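Local coordinates for cellulase (Xanthomonas axonopodis pv. citri, PDB 5HOS), which probably hydrolyses internal beta-1,4-glucosidic bonds of cellulose, as an endoglucanase of glycoside hydrolase family 5, at residues F135-L138 with W139-L142; A171-A174 with S175-I179. One frame throughout, in Å; residues are numbered along the deposited sequence. Where two conformers were deposited one is given.

Contact 1: residues F135-L138 with W139-L142; sequences FNDL and WRRL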
loop_
_atom_site.group_PDB
_atom_site.type_symbol
_atom_site.label_atom_id
_atom_site.label_comp_id
_atom_site.label_asym_id
_atom_site.label_seq_id
_atom_site.Cartn_x
_atom_site.Cartn_y
_atom_site.Cartn_z
ATOM N N PHE A 135 9.612 15.496 4.717
ATOM C CA PHE A 135 9.119 14.126 4.728
ATOM C C PHE A 135 9.480 13.431 6.040
ATOM O O PHE A 135 8.633 12.743 6.643
ATOM C CB PHE A 135 9.674 13.380 3.505
ATOM C CG PHE A 135 9.113 11.992 3.303
ATOM C CD1 PHE A 135 7.736 11.741 3.374
ATOM C CD2 PHE A 135 9.960 10.944 2.982
ATOM C CE1 PHE A 135 7.232 10.473 3.158
ATOM C CE2 PHE A 135 9.459 9.668 2.767
ATOM C CZ PHE A 135 8.098 9.433 2.860
ATOM N N ASN A 136 10.716 13.632 6.494
ATOM C CA ASN A 136 11.164 13.097 7.783
ATOM C C ASN A 136 10.249 13.510 8.935
ATOM O O ASN A 136 9.942 12.700 9.808
ATOM C CB ASN A 136 12.581 13.566 8.124
ATOM C CG ASN A 136 13.660 12.897 7.293
ATOM O OD1 ASN A 136 13.429 11.910 6.594
ATOM N ND2 ASN A 136 14.870 13.441 7.379
ATOM N N ASP A 137 9.828 14.775 8.943
ATOM C CA ASP A 137 9.013 15.282 10.041
ATOM C C ASP A 137 7.642 14.615 10.094
ATOM O O ASP A 137 7.163 14.306 11.176
ATOM C CB ASP A 137 8.849 16.791 9.972
ATOM C CG ASP A 137 8.133 17.331 11.172
ATOM O OD1 ASP A 137 8.754 17.372 12.253
ATOM O OD2 ASP A 137 6.935 17.664 11.047
ATOM N N LEU A 138 7.011 14.401 8.933
ATOM C CA LEU A 138 5.758 13.626 8.896
ATOM C C LEU A 138 5.938 12.281 9.588
ATOM O O LEU A 138 5.168 11.926 10.486
ATOM C CB LEU A 138 5.281 13.378 7.460
ATOM C CG LEU A 138 4.097 12.408 7.279
ATOM C CD1 LEU A 138 2.826 12.962 7.891
ATOM C CD2 LEU A 138 3.880 12.065 5.814
ATOM N N TRP A 139 6.946 11.531 9.149
ATOM C CA TRP A 139 7.151 10.170 9.656
ATOM C C TRP A 139 7.626 10.113 11.104
ATOM O O TRP A 139 7.299 9.158 11.799
ATOM C CB TRP A 139 8.006 9.312 8.708
ATOM C CG TRP A 139 7.118 8.705 7.662
ATOM C CD1 TRP A 139 7.114 8.968 6.328
ATOM C CD2 TRP A 139 6.031 7.805 7.902
ATOM N NE1 TRP A 139 6.112 8.266 5.713
ATOM C CE2 TRP A 139 5.423 7.547 6.657
ATOM C CE3 TRP A 139 5.514 7.189 9.049
ATOM C CZ2 TRP A 139 4.334 6.672 6.518
ATOM C CZ3 TRP A 139 4.422 6.321 8.917
ATOM C CH2 TRP A 139 3.842 6.076 7.658
ATOM N N ARG A 140 8.369 11.124 11.555
ATOM C CA ARG A 140 8.696 11.246 12.980
ATOM C C ARG A 140 7.414 11.325 13.808
ATOM O O ARG A 140 7.242 10.581 14.777
ATOM C CB ARG A 140 9.559 12.486 13.251
ATOM C CG ARG A 140 10.075 12.586 14.684
ATOM C CD ARG A 140 10.883 13.854 14.924
ATOM N NE ARG A 140 10.127 15.058 14.577
ATOM C CZ ARG A 140 9.184 15.637 15.327
ATOM N NH1 ARG A 140 8.837 15.148 16.519
ATOM N NH2 ARG A 140 8.577 16.728 14.877
ATOM N N ARG A 141 6.516 12.218 13.401
ATOM C CA ARG A 141 5.254 12.443 14.112
ATOM C C ARG A 141 4.317 11.243 14.052
ATOM O O ARG A 141 3.693 10.913 15.044
ATOM C CB ARG A 141 4.556 13.697 13.584
ATOM C CG ARG A 141 5.331 14.978 13.874
ATOM C CD ARG A 141 4.647 16.179 13.254
ATOM N NE ARG A 141 5.389 17.435 13.420
ATOM C CZ ARG A 141 5.365 18.217 14.501
ATOM N NH1 ARG A 141 4.652 17.906 15.582
ATOM N NH2 ARG A 141 6.078 19.338 14.500
ATOM N N LEU A 142 4.221 10.590 12.891
ATOM C CA LEU A 142 3.393 9.380 12.783
ATOM C C LEU A 142 3.982 8.251 13.604
ATOM O O LEU A 142 3.240 7.516 14.253
ATOM C CB LEU A 142 3.224 8.914 11.341
ATOM C CG LEU A 142 2.027 9.473 10.576
ATOM C CD1 LEU A 142 2.151 9.077 9.114
ATOM C CD2 LEU A 142 0.708 8.970 11.148
#
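Trp139 turns the edge of its indole to the face of the Phe135 ring one helical turn earlier, on helix 132-145, one of the helices round the eight-stranded parallel barrel of this family 5 (beta/alpha)8 enzyme. The pair is an offset edge-to-face stack: Phe135 and the five-membered ring of Trp139 stand at 85° with centroids 5.0 Å apart, and Phe135 CE1 comes within 3.5 Å of Trp139 CD1. The indole N-H is spent elsewhere, on the carbonyl of Leu156, which helps to fix the rotation of the ring, while Phe154 meets it from the barrel wall. Leu138 and Leu142 run side by side, their CD1 atoms 4.1 Å apart, with Leu142 CD1 also lying over the rim of one indole face. Toward the partly exposed side, Asp137 swings CG anti to its own N (chi1 -174°) and thereby presents both carboxylate oxygens to the next turn. OD2 also accepts from Gln81, and Arg141 has a second acid in Glu87, so the polar network reaches beyond this helix. The bridge from Arg140 NH2 to Asp137 OD1 belongs to one of two Arg140 conformers and is less certain; Arg141 NE meets Asp137 OD2 at 2.8 Å, syn but somewhat out of the carboxylate plane.

Contact 2: residues A171-A174 with S175-I179; sequences AAQA and SIDTI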
loop_
_atom_site.group_PDB
_atom_site.type_symbol
_atom_site.label_atom_id
_atom_site.label_comp_id
_atom_site.label_asym_id
_atom_site.label_seq_id
_atom_site.Cartn_x
_atom_site.Cartn_y
_atom_site.Cartn_z
ATOM N N ALA A 171 15.747 9.575 0.065
ATOM C CA ALA A 171 14.627 10.080 0.850
ATOM C C ALA A 171 13.995 8.982 1.722
ATOM O O ALA A 171 13.742 9.198 2.908
ATOM C CB ALA A 171 13.573 10.692 -0.069
ATOM N N ALA A 172 13.748 7.813 1.130
ATOM C CA ALA A 172 13.162 6.688 1.863
ATOM C C ALA A 172 14.057 6.300 3.032
ATOM O O ALA A 172 13.583 6.098 4.145
ATOM C CB ALA A 172 12.947 5.494 0.947
ATOM N N GLN A 173 15.351 6.227 2.766
ATOM C CA GLN A 173 16.315 5.875 3.823
ATOM C C GLN A 173 16.282 6.873 4.970
ATOM O O GLN A 173 16.341 6.486 6.140
ATOM C CB GLN A 173 17.728 5.794 3.253
ATOM C CG GLN A 173 18.768 5.263 4.227
ATOM C CD GLN A 173 18.478 3.838 4.619
ATOM O OE1 GLN A 173 18.704 2.921 3.836
ATOM N NE2 GLN A 173 17.954 3.639 5.826
ATOM N N ALA A 174 16.183 8.157 4.640
ATOM C CA ALA A 174 16.136 9.193 5.662
ATOM C C ALA A 174 14.893 9.040 6.543
ATOM O O ALA A 174 14.984 9.165 7.761
ATOM C CB ALA A 174 16.177 10.567 5.024
ATOM N N SER A 175 13.741 8.749 5.933
ATOM C CA SER A 175 12.513 8.570 6.709
ATOM C C SER A 175 12.559 7.288 7.560
ATOM O O SER A 175 12.086 7.291 8.695
ATOM C CB SER A 175 11.270 8.603 5.807
ATOM O OG SER A 175 11.232 7.473 4.952
ATOM N N ILE A 176 13.148 6.215 7.030
ATOM C CA ILE A 176 13.340 4.970 7.805
ATOM C C ILE A 176 14.194 5.256 9.042
ATOM O O ILE A 176 13.831 4.882 10.164
ATOM C CB ILE A 176 13.993 3.855 6.955
ATOM C CG1 ILE A 176 13.021 3.356 5.876
ATOM C CG2 ILE A 176 14.475 2.682 7.808
ATOM C CD1 ILE A 176 13.701 2.648 4.724
ATOM N N ASP A 177 15.316 5.933 8.837
ATOM C CA ASP A 177 16.209 6.281 9.956
ATOM C C ASP A 177 15.494 7.147 11.007
ATOM O O ASP A 177 15.649 6.931 12.220
ATOM C CB ASP A 177 17.484 6.978 9.455
ATOM C CG ASP A 177 18.414 6.041 8.683
ATOM O OD1 ASP A 177 18.202 4.805 8.663
ATOM O OD2 ASP A 177 19.387 6.548 8.090
ATOM N N THR A 178 14.702 8.108 10.535
ATOM C CA THR A 178 13.922 8.983 11.409
ATOM C C THR A 178 12.922 8.195 12.250
ATOM O O THR A 178 12.812 8.408 13.454
ATOM C CB THR A 178 13.181 10.044 10.575
ATOM O OG1 THR A 178 14.145 10.824 9.853
ATOM C CG2 THR A 178 12.342 10.950 11.455
ATOM N N ILE A 179 12.206 7.280 11.603
ATOM C CA ILE A 179 11.263 6.422 12.292
ATOM C C ILE A 179 11.966 5.637 13.397
ATOM O O ILE A 179 11.482 5.606 14.528
ATOM C CB ILE A 179 10.521 5.484 11.320
ATOM C CG1 ILE A 179 9.543 6.314 10.478
ATOM C CG2 ILE A 179 9.747 4.403 12.070
ATOM C CD1 ILE A 179 9.045 5.614 9.236
#
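Ser175 OG and Thr178 OG1 each fold back onto a backbone carbonyl of the preceding turn of helix 165-181. Ser175 OG donates to Ala172 O at 2.8 Å; chi1 of 68° sets the hydroxyl between its own N and carbonyl carbon, within reach of the oxygen three residues back. Ala172 O also receives Ile176 N at 2.9 Å. Ala174 O is gripped twice by one residue, from Thr178 N at 3.0 Å and from Thr178 OG1 at 2.8 Å, the two donors approaching from opposite faces of the carbonyl plane. On another side of the helix, Gln173 bends at chi2 (64°) and brings NE2 to 3.1 Å from Asp177 OD1, a weak bond at a poor angle of 133°. That amide nitrogen has its stronger partner in the carbonyl of Arg218, which holds the side chain in place. Further out, Ala172 and Ile176 rest on Val190 of strand 188-191, the strand that follows in the beta-alpha-beta unit begun by strand 152-155, while Ser175 packs against Leu156. By returning their protons to the helix's own carbonyls, the two hydroxyls satisfy their donor needs locally, consistent with the buried setting of Ser175.

How the contacts relate
Contacts 1 and 2 lie on consecutive helices of the barrel's outer layer, 132-145 and 165-181, with strand 152-155 between them in the chain; their centres are about 9 Å apart. The helices meet directly: Phe135 CE2 of contact 1 approaches Ser175 OG of contact 2 to 3.6 Å, and Asn136 packs against Ala174 and Thr178. Phe135 thus belongs to contact 1 and also touches Ser175 of contact 2. The loop after strand 152-155 joins them too, since Leu156 accepts from Trp139 and touches Ser175 and Ile179. The contact centres lie about 18 and 17 Å from the centre of the chain, on the same side of it.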